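Local coordinates for sigma regulatory family protein-PP2C phosphatase (Chlamydia trachomatis serovar L2, PDB 6MAB) that is probably a membrane-bound phosphatase, with a periplasmic sensor domain thought to bind TCA-cycle intermediates and so to help regulate that cycle, at residues F106-P112 with Q131-F135; S167-A171 with Q181-S185; V233-I237 with I256-E260. One frame throughout, in Å; residues are numbered along the deposited sequence. Where two conformers were deposited one is given.

Contact 1: residues F106-P112 with Q131-F135; sequences FLSDSQP and QTNIF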
loop_
_atom_site.group_PDB
_atom_site.type_symbol
_atom_site.label_atom_id
_atom_site.label_comp_id
_atom_site.label_asym_id
_atom_site.label_seq_id
_atom_site.Cartn_x
_atom_site.Cartn_y
_atom_site.Cartn_z
ATOM N N PHE A 106 11.645 -4.474 -5.434
ATOM C CA PHE A 106 11.687 -5.103 -4.129
ATOM C C PHE A 106 11.325 -6.582 -4.185
ATOM O O PHE A 106 11.155 -7.188 -3.125
ATOM C CB PHE A 106 10.704 -4.424 -3.153
ATOM C CG PHE A 106 10.495 -2.943 -3.382
ATOM C CD1 PHE A 106 11.549 -2.055 -3.298
ATOM C CD2 PHE A 106 9.223 -2.439 -3.630
ATOM C CE1 PHE A 106 11.348 -0.700 -3.483
ATOM C CE2 PHE A 106 9.019 -1.082 -3.817
ATOM C CZ PHE A 106 10.088 -0.214 -3.739
ATOM N N LEU A 107 11.109 -7.137 -5.371
ATOM C CA LEU A 107 10.656 -8.518 -5.553
ATOM C C LEU A 107 11.847 -9.470 -5.664
ATOM O O LEU A 107 12.718 -9.289 -6.522
ATOM C CB LEU A 107 9.802 -8.591 -6.810
ATOM C CG LEU A 107 9.278 -9.974 -7.283
ATOM C CD1 LEU A 107 8.331 -10.551 -6.282
ATOM C CD2 LEU A 107 8.594 -9.866 -8.614
ATOM N N SER A 108 11.865 -10.509 -4.836
ATOM C CA SER A 108 12.975 -11.450 -4.871
ATOM C C SER A 108 12.733 -12.505 -5.946
ATOM O O SER A 108 11.629 -12.641 -6.481
ATOM C CB SER A 108 13.178 -12.102 -3.501
ATOM O OG SER A 108 12.173 -13.057 -3.231
ATOM N N ASP A 109 13.792 -13.250 -6.280
ATOM C CA ASP A 109 13.678 -14.217 -7.365
ATOM C C ASP A 109 12.881 -15.452 -6.976
ATOM O O ASP A 109 12.555 -16.255 -7.855
ATOM C CB ASP A 109 15.065 -14.641 -7.882
ATOM C CG ASP A 109 15.890 -15.421 -6.854
ATOM O OD1 ASP A 109 15.510 -15.502 -5.664
ATOM O OD2 ASP A 109 16.941 -15.963 -7.255
ATOM N N SER A 110 12.556 -15.622 -5.695
ATOM C CA SER A 110 11.867 -16.811 -5.218
ATOM C C SER A 110 10.359 -16.630 -5.129
ATOM O O SER A 110 9.654 -17.596 -4.831
ATOM C CB SER A 110 12.399 -17.212 -3.835
ATOM O OG SER A 110 11.881 -16.347 -2.838
ATOM N N GLN A 111 9.857 -15.428 -5.351
ATOM C CA GLN A 111 8.440 -15.154 -5.279
ATOM C C GLN A 111 7.884 -14.897 -6.669
ATOM O O GLN A 111 8.578 -14.368 -7.541
ATOM C CB GLN A 111 8.133 -13.945 -4.391
ATOM C CG GLN A 111 8.283 -14.247 -2.914
ATOM C CD GLN A 111 7.177 -15.160 -2.395
ATOM O OE1 GLN A 111 7.393 -16.349 -2.156
ATOM N NE2 GLN A 111 5.983 -14.599 -2.218
ATOM N N PRO A 112 6.628 -15.250 -6.912
ATOM C CA PRO A 112 6.075 -14.981 -8.243
ATOM C C PRO A 112 5.805 -13.514 -8.468
ATOM O O PRO A 112 6.016 -13.012 -9.583
ATOM C CB PRO A 112 4.784 -15.801 -8.266
ATOM C CG PRO A 112 4.425 -15.963 -6.816
ATOM C CD PRO A 112 5.722 -16.050 -6.076
ATOM N N GLN A 131 4.674 -5.762 -8.758
ATOM C CA GLN A 131 5.874 -6.280 -9.389
ATOM C C GLN A 131 5.689 -7.760 -9.625
ATOM O O GLN A 131 5.316 -8.482 -8.695
ATOM C CB GLN A 131 7.090 -6.005 -8.506
ATOM C CG GLN A 131 7.249 -4.521 -8.277
ATOM C CD GLN A 131 8.453 -4.140 -7.415
ATOM O OE1 GLN A 131 9.350 -4.948 -7.162
ATOM N NE2 GLN A 131 8.477 -2.882 -6.987
ATOM N N THR A 132 5.923 -8.189 -10.864
ATOM C CA THR A 132 5.732 -9.573 -11.272
ATOM C C THR A 132 6.962 -10.084 -12.016
ATOM O O THR A 132 7.421 -9.452 -12.974
ATOM C CB THR A 132 4.491 -9.675 -12.139
ATOM O OG1 THR A 132 3.370 -9.205 -11.388
ATOM C CG2 THR A 132 4.253 -11.126 -12.591
ATOM N N ASN A 133 7.482 -11.235 -11.587
ATOM C CA ASN A 133 8.677 -11.787 -12.204
ATOM C C ASN A 133 8.365 -12.336 -13.597
ATOM O O ASN A 133 7.328 -12.966 -13.830
ATOM C CB ASN A 133 9.289 -12.880 -11.322
ATOM C CG ASN A 133 10.249 -12.337 -10.314
ATOM O OD1 ASN A 133 10.978 -11.372 -10.578
ATOM N ND2 ASN A 133 10.274 -12.951 -9.147
ATOM N N ILE A 134 9.265 -12.050 -14.531
ATOM C CA ILE A 134 9.214 -12.584 -15.887
ATOM C C ILE A 134 10.219 -13.730 -15.908
ATOM O O ILE A 134 11.437 -13.516 -15.924
ATOM C CB ILE A 134 9.519 -11.501 -16.927
ATOM C CG1 ILE A 134 8.426 -10.412 -16.857
ATOM C CG2 ILE A 134 9.610 -12.110 -18.327
ATOM C CD1 ILE A 134 8.816 -9.122 -17.562
ATOM N N PHE A 135 9.697 -14.947 -15.850
ATOM C CA PHE A 135 10.497 -16.162 -15.757
ATOM C C PHE A 135 10.755 -16.715 -17.148
ATOM O O PHE A 135 9.827 -16.842 -17.958
ATOM C CB PHE A 135 9.782 -17.238 -14.930
ATOM C CG PHE A 135 9.643 -16.914 -13.465
ATOM C CD1 PHE A 135 10.748 -16.870 -12.642
ATOM C CD2 PHE A 135 8.404 -16.664 -12.910
ATOM C CE1 PHE A 135 10.624 -16.585 -11.294
ATOM C CE2 PHE A 135 8.271 -16.363 -11.551
ATOM C CZ PHE A 135 9.386 -16.345 -10.748
HETATM O O HOH W 1 13.080 -10.599 -9.006
#
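Asn-133 pushes its carboxamide off the strand into the mouth of the type I turn from Ser-108 to Gln-111 and grips both ends of it. ND2 donates to Ser-108 O at 3.0 Å, which sits in the amide plane, and to Gln-111 O at 2.7 Å, somewhat out of that plane but nearly in line with its own carbonyl. The turn's own bond, from Gln-111 N to Ser-108 O, is weak, so the asparagine probably does much to hold the turn closed. The backbone adds a bond from Asn-133 N to Pro-112 O (3.1 Å). Leu-107 fills in beside the amide, its CD2 3.4 Å from Asn-133 CG, and a water donating to both Leu-107 O and Asn-133 OD1 ties up the remaining amide atom.

The loop leads into strand 113-119, an outer strand of a five-stranded antiparallel sheet in the order 2-1-5-4-3, an order known from PAS-like sensor modules and consistent with a Cache-type fold. Two residues back along strand 126-135, Gln-131 is extended beyond CG (chi2 -179°), which carries OE1 to Phe-106 N; that bond, 2.9 Å long, uses a lone pair in the carbonyl plane, and a weak second bond comes from Leu-107 N. NE2 turns to Glu-104 O.

The outer side is looser. Ser-108 and Ser-110 point away from the strand, joined by a weak OG-OG bond, and the Phe-135 ring brings just its edge to Asp-109 O, 4.0 Å from CE1.

Contact 2: residues S167-A171 with Q181-S185; sequences SVKTA and QATDS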
loop_
_atom_site.group_PDB
_atom_site.type_symbol
_atom_site.label_atom_id
_atom_site.label_comp_id
_atom_site.label_asym_id
_atom_site.label_seq_id
_atom_site.Cartn_x
_atom_site.Cartn_y
_atom_site.Cartn_z
ATOM N N SER A 167 -20.349 6.482 11.187
ATOM C CA SER A 167 -19.482 5.843 10.200
ATOM C C SER A 167 -18.018 5.841 10.661
ATOM O O SER A 167 -17.460 6.879 11.013
ATOM C CB SER A 167 -19.618 6.554 8.853
ATOM O OG SER A 167 -18.960 5.838 7.823
ATOM N N VAL A 168 -17.381 4.677 10.657
ATOM C CA VAL A 168 -16.009 4.606 11.140
ATOM C C VAL A 168 -15.073 5.183 10.096
ATOM O O VAL A 168 -15.349 5.185 8.892
ATOM C CB VAL A 168 -15.603 3.169 11.519
ATOM C CG1 VAL A 168 -16.671 2.547 12.409
ATOM C CG2 VAL A 168 -15.321 2.336 10.290
ATOM N N LYS A 169 -13.951 5.676 10.573
ATOM C CA LYS A 169 -12.909 6.264 9.754
ATOM C C LYS A 169 -11.791 5.250 9.557
ATOM O O LYS A 169 -11.719 4.247 10.265
ATOM C CB LYS A 169 -12.384 7.534 10.419
ATOM C CG LYS A 169 -13.492 8.542 10.708
ATOM C CD LYS A 169 -12.977 9.783 11.426
ATOM C CE LYS A 169 -14.123 10.730 11.791
ATOM N NZ LYS A 169 -15.194 10.058 12.586
ATOM N N THR A 170 -10.923 5.507 8.575
ATOM C CA THR A 170 -9.942 4.511 8.156
ATOM C C THR A 170 -8.603 5.179 7.864
ATOM O O THR A 170 -8.553 6.280 7.313
ATOM C CB THR A 170 -10.414 3.765 6.891
ATOM O OG1 THR A 170 -11.705 3.202 7.120
ATOM C CG2 THR A 170 -9.422 2.658 6.471
ATOM N N ALA A 171 -7.521 4.483 8.197
ATOM C CA ALA A 171 -6.170 4.878 7.815
ATOM C C ALA A 171 -5.454 3.658 7.254
ATOM O O ALA A 171 -5.577 2.557 7.792
ATOM C CB ALA A 171 -5.391 5.439 8.980
ATOM N N GLN A 181 -2.457 7.241 4.087
ATOM C CA GLN A 181 -3.623 8.046 3.779
ATOM C C GLN A 181 -4.712 7.706 4.779
ATOM O O GLN A 181 -4.883 6.532 5.142
ATOM C CB GLN A 181 -4.091 7.797 2.346
ATOM C CG GLN A 181 -5.110 8.772 1.861
ATOM C CD GLN A 181 -5.225 8.744 0.365
ATOM O OE1 GLN A 181 -6.087 8.064 -0.183
ATOM N NE2 GLN A 181 -4.343 9.485 -0.316
ATOM N N ALA A 182 -5.443 8.723 5.217
ATOM C CA ALA A 182 -6.524 8.514 6.171
ATOM C C ALA A 182 -7.715 9.402 5.849
ATOM O O ALA A 182 -7.597 10.432 5.170
ATOM C CB ALA A 182 -6.052 8.787 7.615
ATOM N N THR A 183 -8.871 9.013 6.396
ATOM C CA THR A 183 -10.069 9.840 6.320
ATOM C C THR A 183 -9.749 11.271 6.714
ATOM O O THR A 183 -10.178 12.226 6.064
ATOM C CB THR A 183 -11.145 9.283 7.252
ATOM O OG1 THR A 183 -11.389 7.894 6.921
ATOM C CG2 THR A 183 -12.430 10.119 7.153
ATOM N N ASP A 184 -9.028 11.418 7.809
ATOM C CA ASP A 184 -8.542 12.714 8.267
ATOM C C ASP A 184 -7.169 12.933 7.629
ATOM O O ASP A 184 -6.191 12.276 7.993
ATOM C CB ASP A 184 -8.490 12.736 9.792
ATOM C CG ASP A 184 -9.871 12.703 10.422
ATOM O OD1 ASP A 184 -10.627 13.688 10.262
ATOM O OD2 ASP A 184 -10.208 11.686 11.066
ATOM N N SER A 185 -7.105 13.836 6.650
ATOM C CA SER A 185 -5.870 14.072 5.913
ATOM C C SER A 185 -4.753 14.605 6.802
ATOM O O SER A 185 -3.576 14.505 6.433
ATOM C CB SER A 185 -6.143 15.048 4.764
ATOM O OG SER A 185 -4.938 15.587 4.259
#
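Ala-171 and Ala-182 face each other as an antiparallel non-hydrogen-bonded pair, their CA atoms 4.0 Å apart, where the directions of 169-171 and 181-184 differ by 146°. Their methyl groups lie on the same face of the sheet, CB to CB 3.7 Å, and CA-H...O contacts run from Ala-182 to Thr-170 O and from Ala-171 to Gln-181 O.

Next along comes a bond pattern with a substitute in it. Thr-183 N donates to Thr-170 O at 2.9 Å, an ordinary backbone bond, but the return bond from Thr-170 N goes to the Thr-183 hydroxyl, with OG1 2.9 Å away and the N-H nearly straight at it (164°). Thr-183 has left the extended backbone conformation, and its chi1 of -55° sets OG1 anti to the carbonyl carbon, where it stands in for the carbonyl oxygen of a regular strand. The same OG1 is also bonded to Leu-160 O, at the end of helix 153-160.

All this is the open end of the beta hairpin formed by strands 169-174 and 179-182, which lies at one edge of a six-stranded antiparallel sheet; strand 254-261 flanks 169-174 on its other side. Beyond the pairing, Lys-169 crosses Thr-183 at about a right angle, its CB 3.7 Å from OG1, and then lays its CD 3.4 Å from Asp-184 OD2. That is a contact of the aliphatic chain: NZ remains 5.5 Å from OD2, and the carboxylate is hydrogen-bonded instead to Tyr-259 OH, while the ammonium group has a long, weak ion pair with Glu-260.

Contact 3: residues V233-I237 with I256-E260; sequences VSFCI and ILTYE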
loop_
_atom_site.group_PDB
_atom_site.type_symbol
_atom_site.label_atom_id
_atom_site.label_comp_id
_atom_site.label_asym_id
_atom_site.label_seq_id
_atom_site.Cartn_x
_atom_site.Cartn_y
_atom_site.Cartn_z
ATOM N N VAL A 233 -6.669 0.003 20.028
ATOM C CA VAL A 233 -5.780 1.087 20.429
ATOM C C VAL A 233 -6.577 2.335 20.770
ATOM O O VAL A 233 -7.723 2.509 20.356
ATOM C CB VAL A 233 -4.771 1.415 19.319
ATOM C CG1 VAL A 233 -3.873 0.206 19.044
ATOM C CG2 VAL A 233 -5.522 1.849 18.056
ATOM N N SER A 234 -5.926 3.240 21.508
ATOM C CA SER A 234 -6.456 4.570 21.747
ATOM C C SER A 234 -5.412 5.594 21.327
ATOM O O SER A 234 -4.209 5.326 21.357
ATOM C CB SER A 234 -6.841 4.792 23.232
ATOM O OG SER A 234 -5.703 4.746 24.075
ATOM N N PHE A 235 -5.896 6.755 20.908
ATOM C CA PHE A 235 -5.027 7.868 20.545
ATOM C C PHE A 235 -5.885 9.122 20.504
ATOM O O PHE A 235 -7.105 9.063 20.652
ATOM C CB PHE A 235 -4.307 7.609 19.213
ATOM C CG PHE A 235 -5.211 7.449 18.036
ATOM C CD1 PHE A 235 -5.867 6.238 17.815
ATOM C CD2 PHE A 235 -5.362 8.474 17.121
ATOM C CE1 PHE A 235 -6.683 6.071 16.707
ATOM C CE2 PHE A 235 -6.170 8.329 16.019
ATOM C CZ PHE A 235 -6.823 7.117 15.794
ATOM N N CYS A 236 -5.227 10.266 20.332
ATOM C CA CYS A 236 -5.912 11.545 20.240
ATOM C C CYS A 236 -5.641 12.191 18.891
ATOM O O CYS A 236 -4.549 12.055 18.322
ATOM C CB CYS A 236 -5.469 12.484 21.366
ATOM S SG CYS A 236 -6.046 11.963 22.976
ATOM N N ILE A 237 -6.652 12.899 18.384
ATOM C CA ILE A 237 -6.527 13.772 17.219
ATOM C C ILE A 237 -6.939 15.152 17.683
ATOM O O ILE A 237 -8.108 15.372 18.025
ATOM C CB ILE A 237 -7.391 13.328 16.040
ATOM C CG1 ILE A 237 -6.986 11.940 15.598
ATOM C CG2 ILE A 237 -7.229 14.319 14.884
ATOM C CD1 ILE A 237 -7.910 11.360 14.509
ATOM N N ILE A 256 -4.472 -1.910 8.053
ATOM C CA ILE A 256 -5.622 -1.020 8.052
ATOM C C ILE A 256 -5.945 -0.675 9.500
ATOM O O ILE A 256 -6.076 -1.571 10.345
ATOM C CB ILE A 256 -6.845 -1.651 7.361
ATOM C CG1 ILE A 256 -6.586 -1.850 5.867
ATOM C CG2 ILE A 256 -8.062 -0.778 7.499
ATOM C CD1 ILE A 256 -7.620 -2.750 5.220
ATOM N N LEU A 257 -6.067 0.614 9.778
ATOM C CA LEU A 257 -6.513 1.124 11.070
ATOM C C LEU A 257 -7.912 1.687 10.878
ATOM O O LEU A 257 -8.088 2.646 10.128
ATOM C CB LEU A 257 -5.566 2.220 11.586
ATOM C CG LEU A 257 -6.082 3.012 12.796
ATOM C CD1 LEU A 257 -6.129 2.203 14.070
ATOM C CD2 LEU A 257 -5.175 4.249 12.986
ATOM N N THR A 258 -8.923 1.095 11.521
ATOM C CA THR A 258 -10.209 1.784 11.599
ATOM C C THR A 258 -10.296 2.498 12.946
ATOM O O THR A 258 -9.700 2.063 13.928
ATOM C CB THR A 258 -11.369 0.821 11.418
ATOM O OG1 THR A 258 -11.183 -0.279 12.301
ATOM C CG2 THR A 258 -11.414 0.338 9.969
ATOM N N TYR A 259 -10.998 3.626 12.980
ATOM C CA TYR A 259 -11.024 4.409 14.208
ATOM C C TYR A 259 -12.294 5.240 14.237
ATOM O O TYR A 259 -12.948 5.460 13.209
ATOM C CB TYR A 259 -9.747 5.285 14.366
ATOM C CG TYR A 259 -9.553 6.387 13.309
ATOM C CD1 TYR A 259 -9.005 6.096 12.070
ATOM C CD2 TYR A 259 -9.929 7.705 13.565
ATOM C CE1 TYR A 259 -8.840 7.082 11.087
ATOM C CE2 TYR A 259 -9.751 8.701 12.586
ATOM C CZ TYR A 259 -9.212 8.366 11.358
ATOM O OH TYR A 259 -9.049 9.326 10.370
ATOM N N GLU A 260 -12.629 5.695 15.442
ATOM C CA GLU A 260 -13.865 6.418 15.700
ATOM C C GLU A 260 -13.685 7.185 17.001
ATOM O O GLU A 260 -12.896 6.787 17.865
ATOM C CB GLU A 260 -15.049 5.442 15.805
ATOM C CG GLU A 260 -16.387 6.082 16.124
ATOM C CD GLU A 260 -16.826 7.126 15.095
ATOM O OE1 GLU A 260 -16.236 8.244 15.051
ATOM O OE2 GLU A 260 -17.777 6.823 14.332
#
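Phe-235 and Tyr-259 form the aromatic part of this contact, an offset edge-to-face pair in which the phenylalanine edge is directed at the tyrosine face. The ring centroids are 5.7 Å apart and the planes meet at 62°. Phe-235 CZ leads, coming within 3.7 Å of Tyr-259 CB and almost as near to CG. Both residues place CG between the backbone N and the carbonyl carbon, the crowded position, and the two side chains cross at about a right angle.

Aliphatic side chains extend the patch to both sides. Val-233 CG2 meets Leu-257 CD1 at 4.0 Å, and the Ile-237 CD1 methyl meets the tyrosine ring obliquely, 3.8 Å from Tyr-259 CE2.

No hydrogen bond links the two segments. Strand 240-249 runs between them in the antiparallel sheet, which sets their axes 9.0 Å apart; the 63° between their directions reflects a strongly twisted sheet. The residues meet over one face of it, where Met-242 of that middle strand touches both aromatic side chains. With no polar bond across it, the contact probably depends on shape and apolar burial.

Contacts 2 and 3 are neighbours, their centres 9 Å apart, in the six-stranded sheet where strands 169-174 and 254-261 lie side by side. They meet directly: Ala-171 N lies 2.7 Å from Leu-257 O and Asp-184 OD2 2.7 Å from Tyr-259 OH, both probable hydrogen bonds, so Tyr-259 serves one contact with its ring and the other with its hydroxyl. Contact 1 belongs to the separate five-stranded sheet, across the chain's centre, with its centre about 32 Å from that of contact 2 and 35 Å from that of contact 3. Two such sheet modules in series are consistent with a tandem, double-Cache-like periplasmic sensor.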